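Local atomic coordinates of aminotransferase (Streptomyces pactum, PDB entry 4ZM4), a protein that belongs to the class-III aminotransferases, a family of pyridoxal-5'-phosphate-dependent enzymes with the fold-type I architecture. Residues Leu338-Val349 against Trp421-Ile432; Ile107-Glu115 against Phe257-Glu266. The protein carries 1 engineered substitution. All coordinates share one frame; numbering follows the deposited sequence.

Contact 1 of 2, residues Leu338-Val349 against Trp421-Ile432; sequences LEDTGQYMEDTV and WFLSTAHTRDVI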
loop_
_atom_site.group_PDB
_atom_site.type_symbol
_atom_site.label_atom_id
_atom_site.label_comp_id
_atom_site.label_asym_id
_atom_site.label_seq_id
_atom_site.Cartn_x
_atom_site.Cartn_y
_atom_site.Cartn_z
ATOM N N LEU B 338 21.355 -15.407 14.093
ATOM C CA LEU B 338 20.463 -14.341 14.584
ATOM C C LEU B 338 20.126 -14.585 16.032
ATOM O O LEU B 338 20.035 -13.650 16.806
ATOM C CB LEU B 338 19.176 -14.248 13.734
ATOM C CG LEU B 338 19.383 -13.761 12.287
ATOM C CD1 LEU B 338 18.146 -14.009 11.446
ATOM C CD2 LEU B 338 19.762 -12.292 12.227
ATOM N N GLU B 339 19.916 -15.847 16.391
ATOM C CA GLU B 339 19.608 -16.216 17.770
ATOM C C GLU B 339 20.760 -15.847 18.707
ATOM O O GLU B 339 20.515 -15.295 19.796
ATOM C CB GLU B 339 19.230 -17.707 17.856
ATOM C CG GLU B 339 19.113 -18.280 19.270
ATOM C CD GLU B 339 18.125 -17.569 20.175
ATOM O OE1 GLU B 339 17.113 -17.037 19.671
ATOM O OE2 GLU B 339 18.347 -17.570 21.397
ATOM N N ASP B 340 21.999 -16.111 18.286
ATOM C CA ASP B 340 23.192 -15.709 19.076
ATOM C C ASP B 340 23.274 -14.190 19.231
ATOM O O ASP B 340 23.592 -13.685 20.304
ATOM C CB ASP B 340 24.509 -16.188 18.436
ATOM C CG ASP B 340 24.608 -17.713 18.331
ATOM O OD1 ASP B 340 23.875 -18.438 19.036
ATOM O OD2 ASP B 340 25.429 -18.192 17.515
ATOM N N THR B 341 23.010 -13.469 18.135
ATOM C CA THR B 341 22.945 -12.017 18.168
ATOM C C THR B 341 21.951 -11.510 19.231
ATOM O O THR B 341 22.281 -10.656 20.040
ATOM C CB THR B 341 22.578 -11.445 16.790
ATOM O OG1 THR B 341 23.594 -11.789 15.851
ATOM C CG2 THR B 341 22.472 -9.916 16.852
ATOM N N GLY B 342 20.753 -12.064 19.220
ATOM C CA GLY B 342 19.712 -11.681 20.162
ATOM C C GLY B 342 20.056 -12.040 21.592
ATOM O O GLY B 342 19.817 -11.252 22.511
ATOM N N GLN B 343 20.634 -13.212 21.781
ATOM C CA GLN B 343 21.012 -13.649 23.102
ATOM C C GLN B 343 22.046 -12.697 23.649
ATOM O O GLN B 343 21.982 -12.286 24.819
ATOM C CB GLN B 343 21.566 -15.084 23.074
ATOM C CG GLN B 343 21.827 -15.681 24.457
ATOM C CD GLN B 343 20.555 -16.019 25.193
ATOM O OE1 GLN B 343 20.179 -15.361 26.157
ATOM N NE2 GLN B 343 19.876 -17.064 24.742
ATOM N N TYR B 344 23.040 -12.371 22.827
ATOM C CA TYR B 344 24.096 -11.483 23.285
ATOM C C TYR B 344 23.538 -10.103 23.640
ATOM O O TYR B 344 24.000 -9.483 24.600
ATOM C CB TYR B 344 25.226 -11.386 22.259
ATOM C CG TYR B 344 26.472 -10.696 22.807
ATOM C CD1 TYR B 344 27.170 -11.233 23.891
ATOM C CD2 TYR B 344 26.948 -9.524 22.238
ATOM C CE1 TYR B 344 28.300 -10.615 24.401
ATOM C CE2 TYR B 344 28.082 -8.912 22.718
ATOM C CZ TYR B 344 28.759 -9.462 23.801
ATOM O OH TYR B 344 29.896 -8.849 24.281
ATOM N N MET B 345 22.577 -9.602 22.864
ATOM C CA MET B 345 21.995 -8.290 23.175
ATOM C C MET B 345 21.229 -8.423 24.468
ATOM O O MET B 345 21.375 -7.591 25.352
ATOM C CB MET B 345 21.081 -7.768 22.059
ATOM C CG MET B 345 20.426 -6.414 22.388
ATOM S SD MET B 345 21.576 -5.000 22.360
ATOM C CE MET B 345 21.587 -4.673 20.596
ATOM N N GLU B 346 20.416 -9.475 24.575
ATOM C CA GLU B 346 19.660 -9.710 25.791
ATOM C C GLU B 346 20.578 -9.767 27.017
ATOM O O GLU B 346 20.337 -9.043 27.982
ATOM C CB GLU B 346 18.831 -10.988 25.701
ATOM C CG GLU B 346 18.090 -11.308 26.996
ATOM C CD GLU B 346 17.203 -12.534 26.912
ATOM O OE1 GLU B 346 17.164 -13.227 25.857
ATOM O OE2 GLU B 346 16.501 -12.786 27.908
ATOM N N ASP B 347 21.634 -10.590 26.979
ATOM C CA ASP B 347 22.531 -10.735 28.140
ATOM C C ASP B 347 23.199 -9.403 28.512
ATOM O O ASP B 347 23.247 -9.014 29.684
ATOM C CB ASP B 347 23.608 -11.818 27.909
ATOM C CG ASP B 347 23.017 -13.233 27.711
ATOM O OD1 ASP B 347 21.866 -13.504 28.144
ATOM O OD2 ASP B 347 23.719 -14.077 27.110
ATOM N N THR B 348 23.673 -8.690 27.498
ATOM C CA THR B 348 24.356 -7.403 27.683
ATOM C C THR B 348 23.468 -6.357 28.321
ATOM O O THR B 348 23.856 -5.708 29.286
ATOM C CB THR B 348 24.827 -6.863 26.329
ATOM O OG1 THR B 348 25.711 -7.817 25.734
ATOM C CG2 THR B 348 25.559 -5.557 26.509
ATOM N N VAL B 349 22.250 -6.226 27.808
ATOM C CA VAL B 349 21.302 -5.244 28.324
ATOM C C VAL B 349 20.843 -5.594 29.733
ATOM O O VAL B 349 20.769 -4.709 30.576
ATOM C CB VAL B 349 20.117 -5.069 27.367
ATOM C CG1 VAL B 349 19.022 -4.221 27.967
ATOM C CG2 VAL B 349 20.606 -4.453 26.061
ATOM N N TRP B 421 12.457 -3.624 19.607
ATOM C CA TRP B 421 13.715 -3.517 18.848
ATOM C C TRP B 421 13.739 -4.617 17.783
ATOM O O TRP B 421 13.289 -5.759 18.028
ATOM C CB TRP B 421 14.913 -3.794 19.782
ATOM C CG TRP B 421 15.110 -2.843 20.943
ATOM C CD1 TRP B 421 14.284 -1.841 21.346
ATOM C CD2 TRP B 421 16.200 -2.857 21.874
ATOM N NE1 TRP B 421 14.798 -1.228 22.456
ATOM C CE2 TRP B 421 15.983 -1.823 22.787
ATOM C CE3 TRP B 421 17.352 -3.645 22.012
ATOM C CZ2 TRP B 421 16.874 -1.558 23.835
ATOM C CZ3 TRP B 421 18.214 -3.389 23.044
ATOM C CH2 TRP B 421 17.989 -2.348 23.932
ATOM N N PHE B 422 14.327 -4.317 16.637
ATOM C CA PHE B 422 14.450 -5.265 15.522
ATOM C C PHE B 422 15.913 -5.466 15.127
ATOM O O PHE B 422 16.434 -4.793 14.227
ATOM C CB PHE B 422 13.684 -4.734 14.311
ATOM C CG PHE B 422 12.201 -4.705 14.509
ATOM C CD1 PHE B 422 11.577 -3.576 14.971
ATOM C CD2 PHE B 422 11.421 -5.818 14.215
ATOM C CE1 PHE B 422 10.206 -3.535 15.095
ATOM C CE2 PHE B 422 10.056 -5.772 14.369
ATOM C CZ PHE B 422 9.445 -4.635 14.810
ATOM N N LEU B 423 16.591 -6.413 15.777
ATOM C CA LEU B 423 18.041 -6.627 15.504
ATOM C C LEU B 423 18.281 -7.261 14.120
ATOM O O LEU B 423 17.367 -7.806 13.505
ATOM C CB LEU B 423 18.702 -7.443 16.615
ATOM C CG LEU B 423 18.396 -7.010 18.055
ATOM C CD1 LEU B 423 19.167 -7.870 19.034
ATOM C CD2 LEU B 423 18.716 -5.542 18.300
ATOM N N SER B 424 19.517 -7.167 13.662
ATOM C CA SER B 424 19.906 -7.554 12.317
ATOM C C SER B 424 21.298 -8.136 12.363
ATOM O O SER B 424 21.963 -8.080 13.397
ATOM C CB SER B 424 19.915 -6.346 11.399
ATOM O OG SER B 424 21.108 -5.599 11.568
ATOM N N THR B 425 21.746 -8.711 11.254
ATOM C CA THR B 425 23.083 -9.323 11.216
ATOM C C THR B 425 24.134 -8.252 11.278
ATOM O O THR B 425 25.305 -8.548 11.549
ATOM C CB THR B 425 23.291 -10.168 9.951
ATOM O OG1 THR B 425 23.061 -9.355 8.811
ATOM C CG2 THR B 425 22.315 -11.343 9.923
ATOM N N ALA B 426 23.741 -6.998 11.057
ATOM C CA ALA B 426 24.680 -5.871 11.187
ATOM C C ALA B 426 24.907 -5.455 12.634
ATOM O O ALA B 426 25.822 -4.669 12.919
ATOM C CB ALA B 426 24.206 -4.676 10.387
ATOM N N HIS B 427 24.086 -5.961 13.547
ATOM C CA HIS B 427 24.309 -5.735 14.979
ATOM C C HIS B 427 25.299 -6.791 15.513
ATOM O O HIS B 427 24.913 -7.755 16.145
ATOM C CB HIS B 427 23.011 -5.785 15.746
ATOM C CG HIS B 427 22.109 -4.623 15.462
ATOM N ND1 HIS B 427 21.212 -4.614 14.420
ATOM C CD2 HIS B 427 21.960 -3.437 16.095
ATOM C CE1 HIS B 427 20.552 -3.469 14.420
ATOM N NE2 HIS B 427 20.997 -2.735 15.415
ATOM N N THR B 428 26.577 -6.584 15.190
ATOM C CA THR B 428 27.684 -7.496 15.553
ATOM C C THR B 428 27.958 -7.359 17.041
ATOM O O THR B 428 27.357 -6.519 17.705
ATOM C CB THR B 428 28.973 -7.102 14.814
ATOM O OG1 THR B 428 29.342 -5.789 15.215
ATOM C CG2 THR B 428 28.787 -7.108 13.301
ATOM N N ARG B 429 28.860 -8.176 17.562
ATOM C CA ARG B 429 29.279 -8.041 18.966
ATOM C C ARG B 429 29.806 -6.645 19.297
ATOM O O ARG B 429 29.469 -6.101 20.345
ATOM C CB ARG B 429 30.340 -9.083 19.367
ATOM C CG ARG B 429 29.772 -10.340 20.034
ATOM C CD ARG B 429 29.798 -11.569 19.130
ATOM N NE ARG B 429 28.815 -12.571 19.536
ATOM C CZ ARG B 429 27.618 -12.763 18.976
ATOM N NH1 ARG B 429 27.193 -12.021 17.943
ATOM N NH2 ARG B 429 26.836 -13.724 19.460
ATOM N N ASP B 430 30.630 -6.069 18.432
ATOM C CA ASP B 430 31.229 -4.776 18.752
ATOM C C ASP B 430 30.137 -3.705 18.860
ATOM O O ASP B 430 30.182 -2.869 19.760
ATOM C CB ASP B 430 32.282 -4.336 17.717
ATOM C CG ASP B 430 33.554 -5.224 17.715
ATOM O OD1 ASP B 430 34.312 -5.146 16.723
ATOM O OD2 ASP B 430 33.831 -5.952 18.704
ATOM N N VAL B 431 29.163 -3.740 17.935
ATOM C CA VAL B 431 28.026 -2.811 17.935
ATOM C C VAL B 431 27.246 -2.901 19.255
ATOM O O VAL B 431 26.997 -1.899 19.903
ATOM C CB VAL B 431 27.074 -3.070 16.749
ATOM C CG1 VAL B 431 25.767 -2.321 16.951
ATOM C CG2 VAL B 431 27.715 -2.658 15.439
ATOM N N ILE B 432 26.935 -4.127 19.656
ATOM C CA ILE B 432 26.212 -4.376 20.879
ATOM C C ILE B 432 27.014 -3.930 22.101
ATOM O O ILE B 432 26.436 -3.435 23.066
ATOM C CB ILE B 432 25.837 -5.876 20.967
ATOM C CG1 ILE B 432 24.809 -6.214 19.863
ATOM C CG2 ILE B 432 25.293 -6.234 22.340
ATOM C CD1 ILE B 432 24.672 -7.676 19.529
#
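Tyr344 and Thr348, which both pack on Ile432, share a polar grip of their own: the carbonyl oxygen of Tyr344 receives Thr348 OG1 at 2.6 Å, while Thr348 N, its ordinary helical donor, arrives from the opposite face of the carbonyl plane. The helix concerned, 334-355, lies in the C-terminal part of this fold-type I aminotransferase, against the start of helix 429-444 and the loop that follows edge strand 421-422 of a three-stranded antiparallel sheet. Ile432 forms a knob among Thr341, Tyr344, Met345 and Thr348, with its CG2 3.7 Å from Tyr344 CD2. The Tyr344 ring is held between two residues. Thr348 OG1 lies over the centre of one face, and Arg429 CG makes a CH-pi contact with the other, 3.9 Å from the ring centroid. Beyond that methylene the arginine bends at chi2 (107°), which brings its guanidinium back over Tyr344 CB, its plane only 11° from that of the ring. From there NH2 reaches Asp340 O in a long, weak bond. The Tyr344 hydroxyl is hydrogen-bonded to Asp433, the next residue of helix 429-444 after Ile432. Deeper in, Met345 runs with CG anti to the backbone N (chi1 178°) and then folds at the next two bonds. Its SD thereby meets the edge of Trp421 in a Met-aromatic contact, 3.8 Å from CZ3, while CE turns to Ile432 CG1. Leu423 CD1 closes on Met345 CB at 3.6 Å, and Val349 CG2 abuts the same indole rim. Toward the start of segment 338-349 the loop comes close: the methyl CG2 of Thr341 lies 3.3 Å from His427 O, and Leu338 CD2 touches Thr425 CG2.

Contact 2 of 2, residues Ile107-Glu115 against Phe257-Glu266; sequences IAELVPGVE and FRVARGGAQE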
loop_
_atom_site.group_PDB
_atom_site.type_symbol
_atom_site.label_atom_id
_atom_site.label_comp_id
_atom_site.label_asym_id
_atom_site.label_seq_id
_atom_site.Cartn_x
_atom_site.Cartn_y
_atom_site.Cartn_z
ATOM N N ILE B 107 8.115 -18.279 -1.717
ATOM C CA ILE B 107 7.255 -18.176 -0.530
ATOM C C ILE B 107 6.735 -19.576 -0.174
ATOM O O ILE B 107 6.837 -19.986 0.981
ATOM C CB ILE B 107 6.067 -17.196 -0.745
ATOM C CG1 ILE B 107 6.589 -15.750 -0.841
ATOM C CG2 ILE B 107 5.058 -17.291 0.386
ATOM C CD1 ILE B 107 5.572 -14.782 -1.396
ATOM N N ALA B 108 6.234 -20.320 -1.173
ATOM C CA ALA B 108 5.656 -21.649 -0.921
ATOM C C ALA B 108 6.676 -22.628 -0.321
ATOM O O ALA B 108 6.343 -23.391 0.581
ATOM C CB ALA B 108 5.032 -22.230 -2.168
ATOM N N GLU B 109 7.911 -22.548 -0.790
ATOM C CA GLU B 109 8.988 -23.420 -0.314
ATOM C C GLU B 109 9.302 -23.109 1.127
ATOM O O GLU B 109 9.434 -24.012 1.937
ATOM C CB GLU B 109 10.270 -23.233 -1.163
ATOM C CG GLU B 109 11.274 -24.352 -0.968
ATOM C CD GLU B 109 12.686 -24.037 -1.487
ATOM O OE1 GLU B 109 12.847 -23.295 -2.480
ATOM O OE2 GLU B 109 13.637 -24.529 -0.887
ATOM N N LEU B 110 9.423 -21.822 1.445
ATOM C CA LEU B 110 9.842 -21.399 2.763
ATOM C C LEU B 110 8.713 -21.399 3.808
ATOM O O LEU B 110 8.990 -21.494 5.013
ATOM C CB LEU B 110 10.537 -20.008 2.676
ATOM C CG LEU B 110 12.046 -19.960 2.359
ATOM C CD1 LEU B 110 12.477 -20.945 1.304
ATOM C CD2 LEU B 110 12.453 -18.575 1.939
ATOM N N VAL B 111 7.461 -21.277 3.386
ATOM C CA VAL B 111 6.342 -21.183 4.362
ATOM C C VAL B 111 5.424 -22.371 4.250
ATOM O O VAL B 111 4.784 -22.566 3.229
ATOM C CB VAL B 111 5.527 -19.880 4.261
ATOM C CG1 VAL B 111 4.601 -19.728 5.463
ATOM C CG2 VAL B 111 6.479 -18.703 4.211
ATOM N N PRO B 112 5.362 -23.181 5.339
ATOM C CA PRO B 112 4.600 -24.444 5.369
ATOM C C PRO B 112 3.165 -24.308 4.871
ATOM O O PRO B 112 2.742 -25.025 3.947
ATOM C CB PRO B 112 4.595 -24.845 6.872
ATOM C CG PRO B 112 5.708 -24.068 7.510
ATOM C CD PRO B 112 6.020 -22.884 6.643
ATOM N N GLY B 113 2.425 -23.399 5.498
ATOM C CA GLY B 113 0.983 -23.246 5.246
ATOM C C GLY B 113 0.607 -22.503 3.980
ATOM O O GLY B 113 -0.566 -22.187 3.810
ATOM N N VAL B 114 1.586 -22.163 3.136
ATOM C CA VAL B 114 1.319 -21.391 1.925
ATOM C C VAL B 114 1.707 -22.145 0.668
ATOM O O VAL B 114 2.872 -22.519 0.502
ATOM C CB VAL B 114 2.078 -20.045 1.922
ATOM C CG1 VAL B 114 1.872 -19.310 0.601
ATOM C CG2 VAL B 114 1.633 -19.177 3.085
ATOM N N GLU B 115 0.734 -22.357 -0.213
ATOM C CA GLU B 115 0.983 -22.901 -1.551
ATOM C C GLU B 115 0.714 -21.875 -2.663
ATOM O O GLU B 115 1.317 -21.940 -3.715
ATOM C CB GLU B 115 0.128 -24.144 -1.769
ATOM C CG GLU B 115 0.485 -25.274 -0.814
ATOM C CD GLU B 115 -0.410 -26.517 -0.942
ATOM O OE1 GLU B 115 -1.600 -26.398 -1.262
ATOM O OE2 GLU B 115 0.106 -27.621 -0.722
ATOM N N PHE B 257 9.656 -14.933 8.282
ATOM C CA PHE B 257 11.090 -14.873 7.962
ATOM C C PHE B 257 11.908 -14.144 8.993
ATOM O O PHE B 257 13.034 -13.716 8.704
ATOM C CB PHE B 257 11.346 -14.242 6.601
ATOM C CG PHE B 257 10.366 -14.660 5.548
ATOM C CD1 PHE B 257 10.457 -15.900 4.940
ATOM C CD2 PHE B 257 9.334 -13.813 5.182
ATOM C CE1 PHE B 257 9.534 -16.276 3.993
ATOM C CE2 PHE B 257 8.424 -14.186 4.214
ATOM C CZ PHE B 257 8.525 -15.412 3.620
ATOM N N ARG B 258 11.419 -14.068 10.223
ATOM C CA ARG B 258 12.129 -13.347 11.297
ATOM C C ARG B 258 12.412 -14.265 12.501
ATOM O O ARG B 258 13.565 -14.401 12.917
ATOM C CB ARG B 258 11.278 -12.130 11.694
ATOM C CG ARG B 258 11.531 -11.516 13.051
ATOM C CD ARG B 258 12.836 -10.774 13.136
ATOM N NE ARG B 258 12.891 -9.572 12.294
ATOM C CZ ARG B 258 13.934 -8.742 12.261
ATOM N NH1 ARG B 258 14.985 -8.938 13.065
ATOM N NH2 ARG B 258 13.936 -7.691 11.447
ATOM N N VAL B 259 11.357 -14.851 13.066
ATOM C CA VAL B 259 11.490 -15.718 14.258
ATOM C C VAL B 259 11.965 -17.116 13.872
ATOM O O VAL B 259 12.438 -17.855 14.718
ATOM C CB VAL B 259 10.189 -15.828 15.086
ATOM C CG1 VAL B 259 9.772 -14.460 15.574
ATOM C CG2 VAL B 259 9.069 -16.440 14.259
ATOM N N ALA B 260 11.898 -17.410 12.583
ATOM C CA ALA B 260 12.393 -18.649 11.970
ATOM C C ALA B 260 12.246 -18.452 10.473
ATOM O O ALA B 260 11.621 -17.487 10.017
ATOM C CB ALA B 260 11.563 -19.830 12.416
ATOM N N ARG B 261 12.821 -19.340 9.687
ATOM C CA ARG B 261 12.735 -19.209 8.225
ATOM C C ARG B 261 11.269 -19.254 7.753
ATOM O O ARG B 261 10.838 -18.447 6.933
ATOM C CB ARG B 261 13.570 -20.311 7.562
ATOM C CG ARG B 261 13.937 -20.008 6.118
ATOM C CD ARG B 261 14.708 -21.145 5.477
ATOM N NE ARG B 261 13.834 -22.257 5.099
ATOM C CZ ARG B 261 14.101 -23.159 4.159
ATOM N NH1 ARG B 261 13.213 -24.103 3.911
ATOM N NH2 ARG B 261 15.216 -23.127 3.481
ATOM N N GLY B 262 10.504 -20.187 8.310
ATOM C CA GLY B 262 9.075 -20.328 8.040
ATOM C C GLY B 262 8.179 -19.652 9.069
ATOM O O GLY B 262 7.021 -20.036 9.255
ATOM N N GLY B 263 8.705 -18.623 9.731
ATOM C CA GLY B 263 7.935 -17.806 10.660
ATOM C C GLY B 263 7.540 -18.506 11.935
ATOM O O GLY B 263 8.066 -19.576 12.257
ATOM N N ALA B 264 6.553 -17.922 12.627
ATOM C CA ALA B 264 6.009 -18.511 13.846
ATOM C C ALA B 264 5.286 -19.843 13.588
ATOM O O ALA B 264 5.247 -20.694 14.436
ATOM C CB ALA B 264 5.087 -17.504 14.530
ATOM N N GLN B 265 4.636 -19.944 12.437
ATOM C CA GLN B 265 4.090 -21.179 11.911
ATOM C C GLN B 265 4.999 -22.366 12.163
ATOM O O GLN B 265 4.572 -23.382 12.700
ATOM C CB GLN B 265 4.012 -21.038 10.390
ATOM C CG GLN B 265 2.634 -21.089 9.849
ATOM C CD GLN B 265 2.585 -20.571 8.432
ATOM O OE1 GLN B 265 2.591 -21.352 7.479
ATOM N NE2 GLN B 265 2.470 -19.247 8.288
ATOM N N GLU B 266 6.245 -22.218 11.728
ATOM C CA GLU B 266 7.247 -23.250 11.782
ATOM C C GLU B 266 7.757 -23.348 13.190
ATOM O O GLU B 266 7.877 -24.441 13.744
ATOM C CB GLU B 266 8.412 -22.889 10.841
ATOM C CG GLU B 266 9.524 -23.905 10.700
ATOM C CD GLU B 266 10.537 -23.491 9.643
ATOM O OE1 GLU B 266 10.382 -23.881 8.450
ATOM O OE2 GLU B 266 11.491 -22.764 9.981
HETATM O O HOH W 1 13.643 -25.970 1.327
HETATM O O HOH W 2 11.394 -22.942 6.047
#
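The guanidinium of Arg261 has the methyl CD1 of Leu110 over the centre of one face, 4.0 Å above the plane, and two waters in plane at its edges. The Phe257 ring meets the same leucine differently, with Leu110 CB at its edge, while Val111 CG2 comes obliquely to CE1 and CZ at 3.9 Å. These groups join the C-terminal end of helix 98-110, and the turn leading to strand 116-120, to the loop and short helix 263-267 that precede strand 274-277; both strands belong to the seven-stranded sheet of the large domain. Backbones come close as well: Gly262, with no side chain, brings its CA within 3.2 Å of Leu110 O. One direct hydrogen bond crosses the contact. Gly113 N, in the type I turn from Val111 to Val114, donates to Gln265 OE1 at 2.9 Å, approaching nearly in line with the amide C=O (172° at the oxygen). The glutamine chain is extended beyond CG, and its amide also lies against Val111 CG1. The backbone N of Gln265 is hydrogen-bonded to Glu252, as is that of Ala264. Charges are linked through solvent. One water bridges Glu109 OE2 and Arg261 NH1; a second accepts from Arg261 NE at 2.7 Å and sits between Leu110 O and Glu266 OE1. Glu109 also forms a salt bridge with Arg329. Glu109 OE2 and Arg261 NH1 lie 4.8 Å apart, so their attraction is probably softened by the water between them, while the arginine makes these polar contacts at its rim and packs Leu110 CD1 on a face, where no N-H points.

In the fold
The two contacts occupy different parts of one class-III aminotransferase chain, contact 2 beside the large seven-stranded sheet and contact 1 in the C-terminal region, with centres 23 Å apart. They nevertheless meet: Arg258 NH1, from segment 257-266, is 2.7 Å from Leu423 O of segment 421-432, a probable hydrogen bond. Arg258 also bonds to Thr367 OG1 and Gly68 O, so one guanidinium joins the loop after strand 421-422 to two other parts of the chain. Bound P3B lies about 11 Å from the side chain of Trp421 and about 13 Å from that of Phe257, so it touches neither. Both contacts are thus structural packing away from the ligand.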